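Local coordinates for protein of unknown function VPA0982 (Vibrio parahaemolyticus, PDB 2QIP) that is of unknown function but carries an NYN domain of the PIN clan and may therefore act as an RNA nuclease, at residues A[61-64]-A[65-68]; A[146-149]-A[150-154]. All coordinates share one frame; numbering follows the deposited sequence.

Contact 1: A[61-64]-A[65-68]; sequences PKQR and QFHH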
loop_
_atom_site.group_PDB
_atom_site.type_symbol
_atom_site.label_atom_id
_atom_site.label_comp_id
_atom_site.label_asym_id
_atom_site.label_seq_id
_atom_site.Cartn_x
_atom_site.Cartn_y
_atom_site.Cartn_z
ATOM N N PRO A 61 16.985 17.219 16.234
ATOM C CA PRO A 61 18.058 16.375 16.777
ATOM C C PRO A 61 17.567 15.164 17.600
ATOM O O PRO A 61 18.203 14.104 17.549
ATOM C CB PRO A 61 18.862 17.343 17.660
ATOM C CG PRO A 61 17.931 18.481 17.928
ATOM C CD PRO A 61 17.099 18.618 16.700
ATOM N N LYS A 62 16.441 15.308 18.299
ATOM C CA LYS A 62 15.899 14.213 19.123
ATOM C C LYS A 62 15.378 13.084 18.248
ATOM O O LYS A 62 15.534 11.915 18.573
ATOM C CB LYS A 62 14.783 14.681 20.061
ATOM C CG LYS A 62 15.195 15.751 21.067
ATOM C CD LYS A 62 14.291 15.707 22.292
ATOM C CE LYS A 62 13.860 17.107 22.724
ATOM N NZ LYS A 62 12.667 17.582 21.942
ATOM N N GLN A 63 14.741 13.440 17.137
ATOM C CA GLN A 63 14.283 12.438 16.165
ATOM C C GLN A 63 15.464 11.760 15.474
ATOM O O GLN A 63 15.476 10.548 15.288
ATOM C CB GLN A 63 13.369 13.078 15.117
ATOM C CG GLN A 63 11.995 13.383 15.636
ATOM C CD GLN A 63 11.285 12.125 16.076
ATOM O OE1 GLN A 63 10.995 11.246 15.261
ATOM N NE2 GLN A 63 11.025 12.018 17.368
ATOM N N ARG A 64 16.461 12.537 15.068
ATOM C CA ARG A 64 17.649 11.957 14.474
ATOM C C ARG A 64 18.348 10.994 15.438
ATOM O O ARG A 64 18.840 9.953 15.017
ATOM C CB ARG A 64 18.605 13.057 14.000
ATOM C CG ARG A 64 17.962 13.926 12.939
ATOM C CD ARG A 64 18.966 14.867 12.288
ATOM N NE ARG A 64 19.390 14.179 11.074
ATOM C CZ ARG A 64 20.556 13.573 10.895
ATOM N NH1 ARG A 64 20.776 12.950 9.747
ATOM N NH2 ARG A 64 21.502 13.610 11.827
ATOM N N GLN A 65 18.399 11.348 16.721
ATOM C CA GLN A 65 18.974 10.452 17.727
ATOM C C GLN A 65 18.180 9.140 17.866
ATOM O O GLN A 65 18.773 8.058 17.958
ATOM C CB GLN A 65 19.122 11.164 19.079
ATOM C CG GLN A 65 19.640 10.271 20.222
ATOM C CD GLN A 65 21.030 9.686 19.970
ATOM O OE1 GLN A 65 21.733 10.070 19.030
ATOM N NE2 GLN A 65 21.434 8.751 20.829
ATOM N N PHE A 66 16.855 9.251 17.870
ATOM C CA PHE A 66 15.973 8.073 17.863
ATOM C C PHE A 66 16.293 7.182 16.652
ATOM O O PHE A 66 16.470 5.971 16.791
ATOM C CB PHE A 66 14.511 8.518 17.881
ATOM C CG PHE A 66 13.526 7.406 17.626
ATOM C CD1 PHE A 66 13.438 6.296 18.472
ATOM C CD2 PHE A 66 12.665 7.493 16.549
ATOM C CE1 PHE A 66 12.507 5.294 18.219
ATOM C CE2 PHE A 66 11.739 6.496 16.299
ATOM C CZ PHE A 66 11.662 5.404 17.141
ATOM N N HIS A 67 16.431 7.772 15.468
ATOM C CA HIS A 67 16.794 6.942 14.321
ATOM C C HIS A 67 18.148 6.285 14.490
ATOM O O HIS A 67 18.344 5.132 14.121
ATOM C CB HIS A 67 16.753 7.735 13.017
ATOM C CG HIS A 67 15.413 8.333 12.731
ATOM N ND1 HIS A 67 15.247 9.435 11.919
ATOM C CD2 HIS A 67 14.179 8.007 13.180
ATOM C CE1 HIS A 67 13.966 9.755 11.871
ATOM N NE2 HIS A 67 13.295 8.898 12.617
ATOM N N HIS A 68 19.093 7.020 15.067
ATOM C CA HIS A 68 20.401 6.461 15.326
ATOM C C HIS A 68 20.294 5.265 16.280
ATOM O O HIS A 68 20.948 4.243 16.065
ATOM C CB HIS A 68 21.291 7.557 15.927
ATOM C CG HIS A 68 22.677 7.106 16.263
ATOM N ND1 HIS A 68 23.602 6.756 15.305
ATOM C CD2 HIS A 68 23.293 6.943 17.458
ATOM C CE1 HIS A 68 24.735 6.407 15.894
ATOM N NE2 HIS A 68 24.571 6.506 17.200
HETATM O O HOH W 1 10.685 9.123 13.621
#
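Q63 O sits on one face of the H67 imidazole, over its centre and 3.4 Å from the ring plane. At the edge of the same ring, in its plane, a water is hydrogen-bonded to NE2 of H67 at 2.8 Å and donates to OE1 of Q63 at 2.7 Å. This water lies in the plane of the F66 ring as well, off its edge, while OE1 of Q63 approaches that phenyl ring obliquely, 4.3 Å from F66 CD2. The amide and imidazole of Q63 and H67, one helical turn apart, are thus joined through the water.

CG of H67 stands beside its own backbone N (chi1 -59°), which folds the imidazole back over the preceding turn; F66 has CG anti to the nitrogen (chi1 170°) and swings its phenyl ring the other way. Q63 O has two roles, accepting a hydrogen bond from the backbone N of H67 at 2.9 Å while lying against the imidazole face. Q65 N to P61 O, F66 N to K62 O and H68 N to R64 O continue the i to i+4 bonding.

Upstream, the carboxylate of D60 accepts from the backbone N of Q63 and, weakly, from that of K62. This is the first stretch of helix 61-73, the crossover helix of the beta-alpha-beta unit between strands 46-55 and 76-79.

Contact 2: A[146-149]-A[150-154]; sequences SQTL and IDCAD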
loop_
_atom_site.group_PDB
_atom_site.type_symbol
_atom_site.label_atom_id
_atom_site.label_comp_id
_atom_site.label_asym_id
_atom_site.label_seq_id
_atom_site.Cartn_x
_atom_site.Cartn_y
_atom_site.Cartn_z
ATOM N N SER A 146 -6.671 -3.770 14.314
ATOM C CA SER A 146 -7.816 -4.344 13.624
ATOM C C SER A 146 -7.991 -5.813 13.926
ATOM O O SER A 146 -7.032 -6.573 13.770
ATOM C CB SER A 146 -7.574 -4.202 12.135
ATOM O OG SER A 146 -8.547 -4.901 11.399
ATOM N N GLN A 147 -9.209 -6.241 14.268
ATOM C CA GLN A 147 -9.461 -7.664 14.514
ATOM C C GLN A 147 -9.249 -8.496 13.243
ATOM O O GLN A 147 -8.849 -9.671 13.307
ATOM C CB GLN A 147 -10.871 -7.925 15.102
ATOM C CG GLN A 147 -11.040 -9.342 15.614
ATOM C CD GLN A 147 -10.091 -9.670 16.766
ATOM O OE1 GLN A 147 -9.904 -8.860 17.680
ATOM N NE2 GLN A 147 -9.488 -10.853 16.724
ATOM N N THR A 148 -9.503 -7.882 12.087
ATOM C CA THR A 148 -9.328 -8.588 10.817
ATOM C C THR A 148 -7.857 -8.922 10.613
ATOM O O THR A 148 -7.530 -10.017 10.172
ATOM C CB THR A 148 -9.851 -7.713 9.669
ATOM O OG1 THR A 148 -11.223 -7.357 9.947
ATOM C CG2 THR A 148 -9.755 -8.405 8.330
ATOM N N LEU A 149 -6.980 -7.975 10.950
ATOM C CA LEU A 149 -5.542 -8.213 10.854
ATOM C C LEU A 149 -5.085 -9.299 11.827
ATOM O O LEU A 149 -4.316 -10.193 11.446
ATOM C CB LEU A 149 -4.782 -6.905 11.121
ATOM C CG LEU A 149 -3.247 -6.958 11.052
ATOM C CD1 LEU A 149 -2.803 -7.355 9.672
ATOM C CD2 LEU A 149 -2.638 -5.613 11.409
ATOM N N ILE A 150 -5.584 -9.249 13.065
ATOM C CA ILE A 150 -5.252 -10.271 14.071
ATOM C C ILE A 150 -5.666 -11.654 13.574
ATOM O O ILE A 150 -4.892 -12.608 13.657
ATOM C CB ILE A 150 -5.940 -9.948 15.431
ATOM C CG1 ILE A 150 -5.314 -8.690 16.047
ATOM C CG2 ILE A 150 -5.814 -11.126 16.409
ATOM C CD1 ILE A 150 -6.058 -8.162 17.262
ATOM N N ASP A 151 -6.862 -11.748 12.998
ATOM C CA ASP A 151 -7.391 -13.045 12.561
ATOM C C ASP A 151 -6.683 -13.563 11.308
ATOM O O ASP A 151 -6.571 -14.770 11.117
ATOM C CB ASP A 151 -8.891 -12.917 12.299
ATOM C CG ASP A 151 -9.699 -12.744 13.595
ATOM O OD1 ASP A 151 -9.142 -12.948 14.697
ATOM O OD2 ASP A 151 -10.888 -12.397 13.505
ATOM N N CYS A 152 -6.217 -12.648 10.445
ATOM C CA CYS A 152 -5.498 -13.042 9.223
ATOM C C CYS A 152 -4.110 -13.605 9.568
ATOM O O CYS A 152 -3.642 -14.532 8.912
ATOM C CB CYS A 152 -5.325 -11.839 8.271
ATOM S SG CYS A 152 -6.804 -11.393 7.386
ATOM N N ALA A 153 -3.429 -12.982 10.533
ATOM C CA ALA A 153 -2.070 -13.367 10.892
ATOM C C ALA A 153 -2.020 -14.807 11.376
ATOM O O ALA A 153 -2.982 -15.301 11.981
ATOM C CB ALA A 153 -1.561 -12.444 12.001
ATOM N N ASP A 154 -0.907 -15.484 11.119
ATOM C CA ASP A 154 -0.681 -16.781 11.729
ATOM C C ASP A 154 -0.539 -16.702 13.246
ATOM O O ASP A 154 -1.003 -17.589 13.958
ATOM C CB ASP A 154 0.510 -17.473 11.076
ATOM C CG ASP A 154 0.257 -17.721 9.615
ATOM O OD1 ASP A 154 -0.504 -18.663 9.297
ATOM O OD2 ASP A 154 0.754 -16.941 8.790
#
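Q147 reaches along the helix to D151, NE2 donating to OD1 at 2.9 Å. The oxygen lies close to the amide plane of Q147, but the N-H comes in from above the carboxylate, the two planes being 55° apart. A bend at chi2 (63°) turns the amide towards the next turn, where NE2 of Q147 also lies 3.7 Å from CG2 of I150. OE1 of Q147 is hydrogen-bonded to R86 of the second subunit, so both ends of the amide are held and its rotation is fixed.

S146 is the N-cap of helix 147-152. Its OG accepts a weak bond from the backbone N of T148 at 3.2 Å and another weak one from the backbone N of L149, and is also hydrogen-bonded to Q84 O of the second subunit. The carbonyl oxygen of S146 accepts from I150 N, starting the i to i+4 bonds that run on to A153 N and L149 O.

Helix 147-152 is the crossover of the beta-alpha-beta unit between strands 135-140 and 155-158, and L149 plugs it onto the fold, touching S122 and V125 of helix 122-132 and V138 of strand 135-140. T148 sends OG1 to Q84 N of the second subunit. One turn on, C152 has SG beside its backbone N (chi1 -76°), which leaves SG of C152 3.2 Å from T148 O.

Contact 1 comes first along the chain and contact 2 well after it, contact 1 within helix 61-73, contact 2 on helix 147-152 and the residues flanking it. Their centres are 32 Å apart, with about 19 Å between nearest atoms, and they lie on opposite sides of the chain's centre without touching. What they share is the six-stranded parallel sheet of the NYN domain: helix 61-73 leads into one outermost strand, 76-79, and helix 147-152 into the other, 155-158. Both are therefore crossover helices serving the two borders of the sheet. Their surroundings differ: residues 61-68 meet no other chain of the assembly, whereas S146, Q147, T148 and I150 meet the second subunit.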